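Local atomic coordinates of mobilization protein A (Pseudomonas aeruginosa, PDB entry 2NS6), a protein that nicks one strand of plasmid DNA at the origin of transfer, as the relaxase of the relaxosome, so that the strand can be passed on during conjugation. Residues 78-83 and 116-121; 36-41 and 109-114; 88-93 and 176-181. All blocks are in the same frame, centred on the assembly; numbering follows the deposited sequence.

Interaction 1. Residues 78-83 and 116-121. With MN (manganese (II) ion), chain B.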
loop_
_atom_site.group_PDB
_atom_site.type_symbol
_atom_site.label_atom_id
_atom_site.label_comp_id
_atom_site.label_asym_id
_atom_site.label_seq_id
_atom_site.Cartn_x
_atom_site.Cartn_y
_atom_site.Cartn_z
ATOM N N LEU A 78 7.159 -13.436 2.072
ATOM C CA LEU A 78 8.278 -13.283 1.135
ATOM C C LEU A 78 9.159 -14.543 1.131
ATOM O O LEU A 78 9.364 -15.164 2.170
ATOM C CB LEU A 78 9.127 -12.068 1.531
ATOM C CG LEU A 78 8.481 -10.683 1.393
ATOM C CD1 LEU A 78 9.342 -9.642 2.080
ATOM C CD2 LEU A 78 8.303 -10.343 -0.091
ATOM N N PRO A 79 9.686 -14.940 -0.042
ATOM C CA PRO A 79 10.538 -16.134 -0.106
ATOM C C PRO A 79 11.781 -15.963 0.772
ATOM O O PRO A 79 12.510 -14.974 0.635
ATOM C CB PRO A 79 10.894 -16.226 -1.588
ATOM C CG PRO A 79 9.709 -15.603 -2.265
ATOM C CD PRO A 79 9.439 -14.400 -1.391
ATOM N N VAL A 80 12.026 -16.919 1.671
ATOM C CA VAL A 80 13.185 -16.841 2.566
ATOM C C VAL A 80 14.537 -17.013 1.890
ATOM O O VAL A 80 15.549 -16.547 2.411
ATOM C CB VAL A 80 13.113 -17.891 3.706
ATOM C CG1 VAL A 80 12.250 -17.373 4.851
ATOM C CG2 VAL A 80 12.560 -19.200 3.175
ATOM N N GLU A 81 14.555 -17.682 0.740
ATOM C CA GLU A 81 15.801 -17.917 0.014
ATOM C C GLU A 81 16.370 -16.625 -0.565
ATOM O O GLU A 81 17.582 -16.471 -0.695
ATOM C CB GLU A 81 15.573 -18.907 -1.135
ATOM C CG GLU A 81 14.838 -20.195 -0.762
ATOM C CD GLU A 81 13.405 -20.226 -1.285
ATOM O OE1 GLU A 81 12.586 -19.381 -0.856
ATOM O OE2 GLU A 81 13.097 -21.090 -2.137
ATOM N N LEU A 82 15.478 -15.708 -0.928
ATOM C CA LEU A 82 15.867 -14.431 -1.518
ATOM C C LEU A 82 16.664 -13.554 -0.552
ATOM O O LEU A 82 16.464 -13.608 0.658
ATOM C CB LEU A 82 14.606 -13.691 -2.001
ATOM C CG LEU A 82 14.272 -13.620 -3.503
ATOM C CD1 LEU A 82 14.613 -14.911 -4.216
ATOM C CD2 LEU A 82 12.795 -13.277 -3.670
ATOM N N THR A 83 17.590 -12.764 -1.085
ATOM C CA THR A 83 18.368 -11.872 -0.239
ATOM C C THR A 83 17.479 -10.673 0.043
ATOM O O THR A 83 16.437 -10.504 -0.593
ATOM C CB THR A 83 19.647 -11.368 -0.942
ATOM O OG1 THR A 83 19.289 -10.504 -2.031
ATOM C CG2 THR A 83 20.461 -12.542 -1.471
ATOM N N GLU A 116 12.399 -16.449 10.008
ATOM C CA GLU A 116 12.003 -17.556 9.147
ATOM C C GLU A 116 10.701 -17.222 8.430
ATOM O O GLU A 116 10.204 -18.017 7.634
ATOM C CB GLU A 116 11.805 -18.831 9.980
ATOM C CG GLU A 116 13.039 -19.292 10.749
ATOM C CD GLU A 116 13.991 -20.122 9.902
ATOM O OE1 GLU A 116 13.631 -21.264 9.535
ATOM O OE2 GLU A 116 15.102 -19.631 9.602
ATOM N N ASN A 117 10.152 -16.043 8.708
ATOM C CA ASN A 117 8.895 -15.647 8.087
ATOM C C ASN A 117 8.845 -14.177 7.641
ATOM O O ASN A 117 8.030 -13.396 8.133
ATOM C CB ASN A 117 7.732 -15.953 9.047
ATOM C CG ASN A 117 7.690 -17.419 9.471
ATOM O OD1 ASN A 117 7.494 -18.315 8.644
ATOM N ND2 ASN A 117 7.882 -17.667 10.763
ATOM N N PRO A 118 9.735 -13.780 6.718
ATOM C CA PRO A 118 9.746 -12.396 6.233
ATOM C C PRO A 118 8.430 -12.139 5.508
ATOM O O PRO A 118 7.977 -12.978 4.730
ATOM C CB PRO A 118 10.933 -12.375 5.271
ATOM C CG PRO A 118 11.845 -13.413 5.832
ATOM C CD PRO A 118 10.886 -14.527 6.183
ATOM N N HIS A 119 7.806 -10.996 5.767
ATOM C CA HIS A 119 6.541 -10.670 5.114
ATOM C C HIS A 119 6.419 -9.181 4.802
ATOM O O HIS A 119 7.174 -8.353 5.324
ATOM C CB HIS A 119 5.356 -11.130 5.977
ATOM C CG HIS A 119 5.394 -10.613 7.381
ATOM N ND1 HIS A 119 6.256 -11.113 8.330
ATOM C CD2 HIS A 119 4.691 -9.626 7.988
ATOM C CE1 HIS A 119 6.086 -10.455 9.464
ATOM N NE2 HIS A 119 5.142 -9.548 9.282
ATOM N N CYS A 120 5.451 -8.845 3.955
ATOM C CA CYS A 120 5.242 -7.463 3.546
ATOM C C CYS A 120 3.836 -6.933 3.820
ATOM O O CYS A 120 2.848 -7.592 3.503
ATOM C CB CYS A 120 5.550 -7.332 2.052
ATOM S SG CYS A 120 5.310 -5.669 1.394
ATOM N N HIS A 121 3.746 -5.751 4.423
ATOM C CA HIS A 121 2.449 -5.129 4.692
ATOM C C HIS A 121 2.337 -4.009 3.661
ATOM O O HIS A 121 3.262 -3.223 3.499
ATOM C CB HIS A 121 2.399 -4.537 6.104
ATOM C CG HIS A 121 2.349 -5.564 7.192
ATOM N ND1 HIS A 121 1.167 -6.064 7.692
ATOM C CD2 HIS A 121 3.340 -6.186 7.876
ATOM C CE1 HIS A 121 1.431 -6.949 8.639
ATOM N NE2 HIS A 121 2.742 -7.041 8.768
HETATM MN MN MN B . 4.327 -7.758 10.405
HETATM O O HOH W 1 5.720 -8.612 12.123
#
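Leu78 and Pro118 meet through backbone and side chain together. The amide N of Leu78 gives a nearly straight hydrogen bond to Pro118 O (2.8 Å), arriving tilted 30° from the carbonyl plane, while Leu78 CB lies 3.5 Å from that same Pro118 O. CG of Leu78 stands anti to its own carbonyl carbon (chi1 -67°), beside the backbone N. Leu78 CD1 touches the His119 backbone, 4.0 Å from His119 C. Two residues on, Val80 crosses the proline ring at about a right angle; its CG1 presses on Pro118 CD at 3.4 Å, tighter than usual for two carbons, and also touches Glu116 O. The contact thus joins the loop leaving strand 71-77 to strand 117-124, its neighbour in the five-stranded antiparallel sheet of the relaxase. Away from Leu78, His119 turns to the metal face. Asn117 O lies in its ring plane and takes the proton of His119 ND1 (2.9 Å, 171°), which fixes the ring's rotation and leaves His119 NE2 to bind manganese at 2.3 Å. His121 NE2 binds the same ion at 2.4 Å, and His111 and a water complete the ligands seen.

Interaction 2. Residues 36-41 and 109-114. With MN (manganese (II) ion), chain B.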
loop_
_atom_site.group_PDB
_atom_site.type_symbol
_atom_site.label_atom_id
_atom_site.label_comp_id
_atom_site.label_asym_id
_atom_site.label_seq_id
_atom_site.Cartn_x
_atom_site.Cartn_y
_atom_site.Cartn_z
ATOM N N ASP A 36 13.614 -2.576 14.769
ATOM C CA ASP A 36 14.304 -3.786 14.346
ATOM C C ASP A 36 13.449 -4.740 13.526
ATOM O O ASP A 36 13.970 -5.481 12.695
ATOM C CB ASP A 36 14.914 -4.485 15.552
ATOM C CG ASP A 36 16.320 -3.979 15.841
ATOM O OD1 ASP A 36 16.582 -2.800 15.519
ATOM O OD2 ASP A 36 17.150 -4.743 16.375
ATOM N N GLU A 37 12.138 -4.698 13.732
ATOM C CA GLU A 37 11.241 -5.553 12.975
ATOM C C GLU A 37 11.108 -5.091 11.509
ATOM O O GLU A 37 10.760 -5.890 10.634
ATOM C CB GLU A 37 9.876 -5.594 13.658
ATOM C CG GLU A 37 8.813 -6.364 12.903
ATOM C CD GLU A 37 9.106 -7.843 12.812
ATOM O OE1 GLU A 37 8.343 -8.560 12.125
ATOM O OE2 GLU A 37 10.095 -8.293 13.425
ATOM N N VAL A 38 11.404 -3.819 11.237
ATOM C CA VAL A 38 11.299 -3.277 9.875
ATOM C C VAL A 38 12.605 -3.315 9.086
ATOM O O VAL A 38 13.588 -2.678 9.458
ATOM C CB VAL A 38 10.798 -1.816 9.870
ATOM C CG1 VAL A 38 10.573 -1.352 8.419
ATOM C CG2 VAL A 38 9.515 -1.709 10.652
ATOM N N LEU A 39 12.588 -4.061 7.987
ATOM C CA LEU A 39 13.750 -4.236 7.115
ATOM C C LEU A 39 13.745 -3.272 5.928
ATOM O O LEU A 39 14.795 -2.991 5.341
ATOM C CB LEU A 39 13.771 -5.672 6.589
ATOM C CG LEU A 39 14.541 -6.780 7.339
ATOM C CD1 LEU A 39 14.475 -6.612 8.838
ATOM C CD2 LEU A 39 13.967 -8.124 6.913
ATOM N N HIS A 40 12.560 -2.773 5.581
ATOM C CA HIS A 40 12.404 -1.859 4.459
ATOM C C HIS A 40 11.041 -1.195 4.464
ATOM O O HIS A 40 10.051 -1.798 4.868
ATOM C CB HIS A 40 12.555 -2.611 3.141
ATOM C CG HIS A 40 12.333 -1.757 1.931
ATOM N ND1 HIS A 40 13.163 -0.707 1.601
ATOM C CD2 HIS A 40 11.387 -1.806 0.961
ATOM C CE1 HIS A 40 12.739 -0.150 0.480
ATOM N NE2 HIS A 40 11.663 -0.800 0.070
ATOM N N ALA A 41 10.996 0.047 3.996
ATOM C CA ALA A 41 9.746 0.789 3.913
ATOM C C ALA A 41 9.824 1.731 2.718
ATOM O O ALA A 41 10.893 2.233 2.397
ATOM C CB ALA A 41 9.513 1.578 5.192
ATOM N N ALA A 109 5.815 -1.908 3.823
ATOM C CA ALA A 109 6.919 -2.140 4.722
ATOM C C ALA A 109 7.197 -3.635 4.702
ATOM O O ALA A 109 6.276 -4.448 4.553
ATOM C CB ALA A 109 6.539 -1.672 6.130
ATOM N N ILE A 110 8.466 -3.993 4.815
ATOM C CA ILE A 110 8.874 -5.401 4.851
ATOM C C ILE A 110 9.244 -5.690 6.304
ATOM O O ILE A 110 9.971 -4.915 6.922
ATOM C CB ILE A 110 10.119 -5.666 3.946
ATOM C CG1 ILE A 110 9.711 -5.647 2.467
ATOM C CG2 ILE A 110 10.757 -7.016 4.319
ATOM C CD1 ILE A 110 10.883 -5.737 1.480
ATOM N N HIS A 111 8.739 -6.795 6.845
ATOM C CA HIS A 111 9.013 -7.173 8.228
ATOM C C HIS A 111 9.827 -8.460 8.374
ATOM O O HIS A 111 9.738 -9.366 7.541
ATOM C CB HIS A 111 7.698 -7.336 8.998
ATOM C CG HIS A 111 7.054 -6.042 9.378
ATOM N ND1 HIS A 111 5.835 -5.975 10.017
ATOM C CD2 HIS A 111 7.471 -4.758 9.228
ATOM C CE1 HIS A 111 5.528 -4.709 10.245
ATOM N NE2 HIS A 111 6.507 -3.952 9.777
ATOM N N ALA A 112 10.608 -8.541 9.447
ATOM C CA ALA A 112 11.413 -9.725 9.714
ATOM C C ALA A 112 10.680 -10.634 10.695
ATOM O O ALA A 112 11.076 -10.738 11.857
ATOM C CB ALA A 112 12.762 -9.322 10.304
ATOM N N GLY A 113 9.611 -11.282 10.247
ATOM C CA GLY A 113 8.876 -12.170 11.132
ATOM C C GLY A 113 9.826 -13.199 11.717
ATOM O O GLY A 113 10.070 -14.249 11.112
ATOM N N GLY A 114 10.366 -12.895 12.892
ATOM C CA GLY A 114 11.319 -13.787 13.523
ATOM C C GLY A 114 12.588 -13.747 12.693
ATOM O O GLY A 114 13.547 -13.037 13.013
HETATM MN MN MN B . 4.327 -7.758 10.405
HETATM O O HOH W 1 5.720 -8.612 12.123
#
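Glu37 reaches over His111 because its CG stands anti to the backbone N (chi1 175°), which sets Glu37 CG over one face of the imidazole, 4.1 Å from the ring centroid and offset toward the rim. In this CH-pi contact the two side chains cross at about a right angle. The bend at chi2 (66°) sends Glu37 CD toward the Ala112 backbone; the carboxylate plane is 63° from the ring plane, with Glu37 OE1 3.4 Å from His111 CB and also near the backbone of Ala112. Val38 CG2 meets the CD2-NE2 part of the imidazole. On the opposite face of the sheet from Val38 and His111, Ile110 CD1 packs on CB and CD2 of His40. Leu39 CD1 abuts Ala112 CB at 3.5 Å. Antiparallel pairing holds the strands: Glu37 O accepts from Ala112 N (2.9 Å), Leu39 N gives to Ile110 O, and Ile110 N gives to His40 O (2.7 Å). Between Val38 and His40 the register slips by one residue, a beta bulge in the edge strand. His111 ND1 binds manganese at 2.4 Å, and its NE2 is hydrogen-bonded to Ile25 O, so both ring nitrogens are engaged. The manganese-bound water donates to Glu37 OE1 (2.6 Å), making Glu37 a second-shell residue that orients this water; its carboxylate probably adds negative potential around the three-histidine site.

Interaction 3. Residues 88-93 and 176-181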
loop_
_atom_site.group_PDB
_atom_site.type_symbol
_atom_site.label_atom_id
_atom_site.label_comp_id
_atom_site.label_asym_id
_atom_site.label_seq_id
_atom_site.Cartn_x
_atom_site.Cartn_y
_atom_site.Cartn_z
ATOM N N LYS A 88 13.445 -6.689 -1.457
ATOM C CA LYS A 88 13.065 -5.290 -1.654
ATOM C C LYS A 88 12.590 -5.044 -3.083
ATOM O O LYS A 88 11.559 -4.416 -3.290
ATOM C CB LYS A 88 14.242 -4.353 -1.365
ATOM C CG LYS A 88 14.669 -4.295 0.090
ATOM C CD LYS A 88 15.875 -3.381 0.244
ATOM C CE LYS A 88 16.305 -3.298 1.687
ATOM N NZ LYS A 88 17.383 -2.301 1.894
ATOM N N ALA A 89 13.343 -5.529 -4.065
ATOM C CA ALA A 89 12.954 -5.334 -5.456
ATOM C C ALA A 89 11.622 -6.009 -5.740
ATOM O O ALA A 89 10.751 -5.426 -6.387
ATOM C CB ALA A 89 14.043 -5.878 -6.398
ATOM N N LEU A 90 11.457 -7.238 -5.257
ATOM C CA LEU A 90 10.216 -7.988 -5.478
ATOM C C LEU A 90 8.974 -7.295 -4.903
ATOM O O LEU A 90 7.957 -7.171 -5.591
ATOM C CB LEU A 90 10.337 -9.400 -4.882
ATOM C CG LEU A 90 9.073 -10.264 -4.878
ATOM C CD1 LEU A 90 8.567 -10.465 -6.297
ATOM C CD2 LEU A 90 9.371 -11.609 -4.228
ATOM N N ALA A 91 9.063 -6.854 -3.649
ATOM C CA ALA A 91 7.953 -6.174 -2.981
ATOM C C ALA A 91 7.574 -4.886 -3.710
ATOM O O ALA A 91 6.391 -4.628 -3.958
ATOM C CB ALA A 91 8.324 -5.858 -1.525
ATOM N N SER A 92 8.585 -4.087 -4.050
ATOM C CA SER A 92 8.366 -2.830 -4.765
ATOM C C SER A 92 7.698 -3.154 -6.086
ATOM O O SER A 92 6.710 -2.529 -6.480
ATOM C CB SER A 92 9.693 -2.129 -5.058
ATOM O OG SER A 92 10.453 -1.945 -3.881
ATOM N N GLU A 93 8.261 -4.143 -6.769
ATOM C CA GLU A 93 7.746 -4.574 -8.056
ATOM C C GLU A 93 6.274 -4.948 -7.957
ATOM O O GLU A 93 5.463 -4.520 -8.783
ATOM C CB GLU A 93 8.556 -5.769 -8.567
ATOM C CG GLU A 93 8.219 -6.204 -9.986
ATOM C CD GLU A 93 8.783 -7.580 -10.314
ATOM O OE1 GLU A 93 8.376 -8.557 -9.649
ATOM O OE2 GLU A 93 9.623 -7.683 -11.226
ATOM N N ALA A 176 6.667 -13.724 -7.369
ATOM C CA ALA A 176 7.610 -14.421 -6.498
ATOM C C ALA A 176 8.358 -15.496 -7.299
ATOM O O ALA A 176 9.581 -15.561 -7.254
ATOM C CB ALA A 176 6.874 -15.056 -5.317
ATOM N N ASN A 177 7.623 -16.323 -8.037
ATOM C CA ASN A 177 8.236 -17.378 -8.835
ATOM C C ASN A 177 9.289 -16.817 -9.786
ATOM O O ASN A 177 10.432 -17.278 -9.809
ATOM C CB ASN A 177 7.162 -18.126 -9.627
ATOM C CG ASN A 177 6.251 -18.949 -8.734
ATOM O OD1 ASN A 177 5.141 -19.315 -9.120
ATOM N ND2 ASN A 177 6.724 -19.249 -7.529
ATOM N N ARG A 178 8.903 -15.815 -10.567
ATOM C CA ARG A 178 9.827 -15.195 -11.508
ATOM C C ARG A 178 11.103 -14.750 -10.788
ATOM O O ARG A 178 12.210 -15.034 -11.244
ATOM C CB ARG A 178 9.162 -13.984 -12.175
ATOM C CG ARG A 178 10.020 -13.321 -13.237
ATOM C CD ARG A 178 9.861 -11.803 -13.238
ATOM N NE ARG A 178 10.313 -11.205 -11.980
ATOM C CZ ARG A 178 9.537 -11.003 -10.916
ATOM N NH1 ARG A 178 10.042 -10.461 -9.817
ATOM N NH2 ARG A 178 8.254 -11.324 -10.958
ATOM N N ALA A 179 10.948 -14.061 -9.662
ATOM C CA ALA A 179 12.091 -13.569 -8.894
ATOM C C ALA A 179 12.988 -14.696 -8.406
ATOM O O ALA A 179 14.210 -14.548 -8.332
ATOM C CB ALA A 179 11.601 -12.758 -7.697
ATOM N N LEU A 180 12.369 -15.817 -8.056
ATOM C CA LEU A 180 13.102 -16.977 -7.568
ATOM C C LEU A 180 14.005 -17.582 -8.634
ATOM O O LEU A 180 15.191 -17.801 -8.390
ATOM C CB LEU A 180 12.127 -18.036 -7.052
ATOM C CG LEU A 180 11.594 -17.783 -5.642
ATOM C CD1 LEU A 180 10.483 -18.778 -5.287
ATOM C CD2 LEU A 180 12.751 -17.897 -4.667
ATOM N N GLU A 181 13.458 -17.839 -9.817
ATOM C CA GLU A 181 14.268 -18.443 -10.863
ATOM C C GLU A 181 15.417 -17.560 -11.335
ATOM O O GLU A 181 16.534 -18.048 -11.511
ATOM C CB GLU A 181 13.410 -18.882 -12.055
ATOM C CG GLU A 181 12.777 -17.777 -12.855
ATOM C CD GLU A 181 12.298 -18.264 -14.223
ATOM O OE1 GLU A 181 13.148 -18.730 -15.021
ATOM O OE2 GLU A 181 11.079 -18.180 -14.501
#
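Leu90 and Glu93, one helical turn apart on helix 84-99, are the residues of 88-93 that meet helix 164-181. The two helices run nearly antiparallel, their short axes 152° apart and 10.5 Å at closest approach, and Leu90 packs opposite Ala179. CG of Leu90 stands anti to the backbone N (chi1 173°), and the methyls beyond it fit against the small residues of the other helix: CD1 lies 4.1 Å from Ala179 CB and also approaches the backbone N of Ala176, while CD2 lies 4.0 Å from Ala176 CA. Leu90 and Arg178 slide past each other in opposite directions, which brings Leu90 CD1 to the edge of the guanidinium, 3.8 Å from Arg178 NH1. Trp172, His175 and Leu82 also touch Leu90 and enclose the leucine further. At the next turn Glu93, extended beyond CG, reaches tip to tip toward Arg178, whose chain is bent at chi2 and chi3. They form a salt bridge; the 2.5 Å modelled between Glu93 OE1 and Arg178 NH1 is too short to be trusted in detail. The carboxylate sits over one face of the guanidinium, the two planes 75° apart, and Glu93 OE2 lies 3.1 Å above that plane, offset toward the rim. Glu93 OE1 is also hydrogen-bonded to His175 ND1, and Arg182 lies close to Arg178. The helix pair thus combines a leucine-alanine interface with a salt bridge that meets the guanidinium over its face rather than in its plane, where the carboxylate would help offset the positive charge gathered by the two arginines.

From the N terminus, residues 36-41 come first and wait until 109-114 for their partner; this pairing in interaction 2 puts edge strand 38-44 beside strand 106-113. Inside that loop begin both other contacts: 78-83, which closes with 116-121 in interaction 1, and 88-93, which closes last with 176-181 in interaction 3. No contact nests in another; each pair crosses. Strands 106-113 and 117-124, consecutive and adjacent in the sheet, join interactions 1 and 2 through a probable hydrogen bond from His111 N to His119 O and a shared manganese and water. Leu82 packs on Leu90 and Leu180, linking interactions 1 and 3, while Ile110 against Lys88 and Ala91 seats helix 84-99 on the sheet.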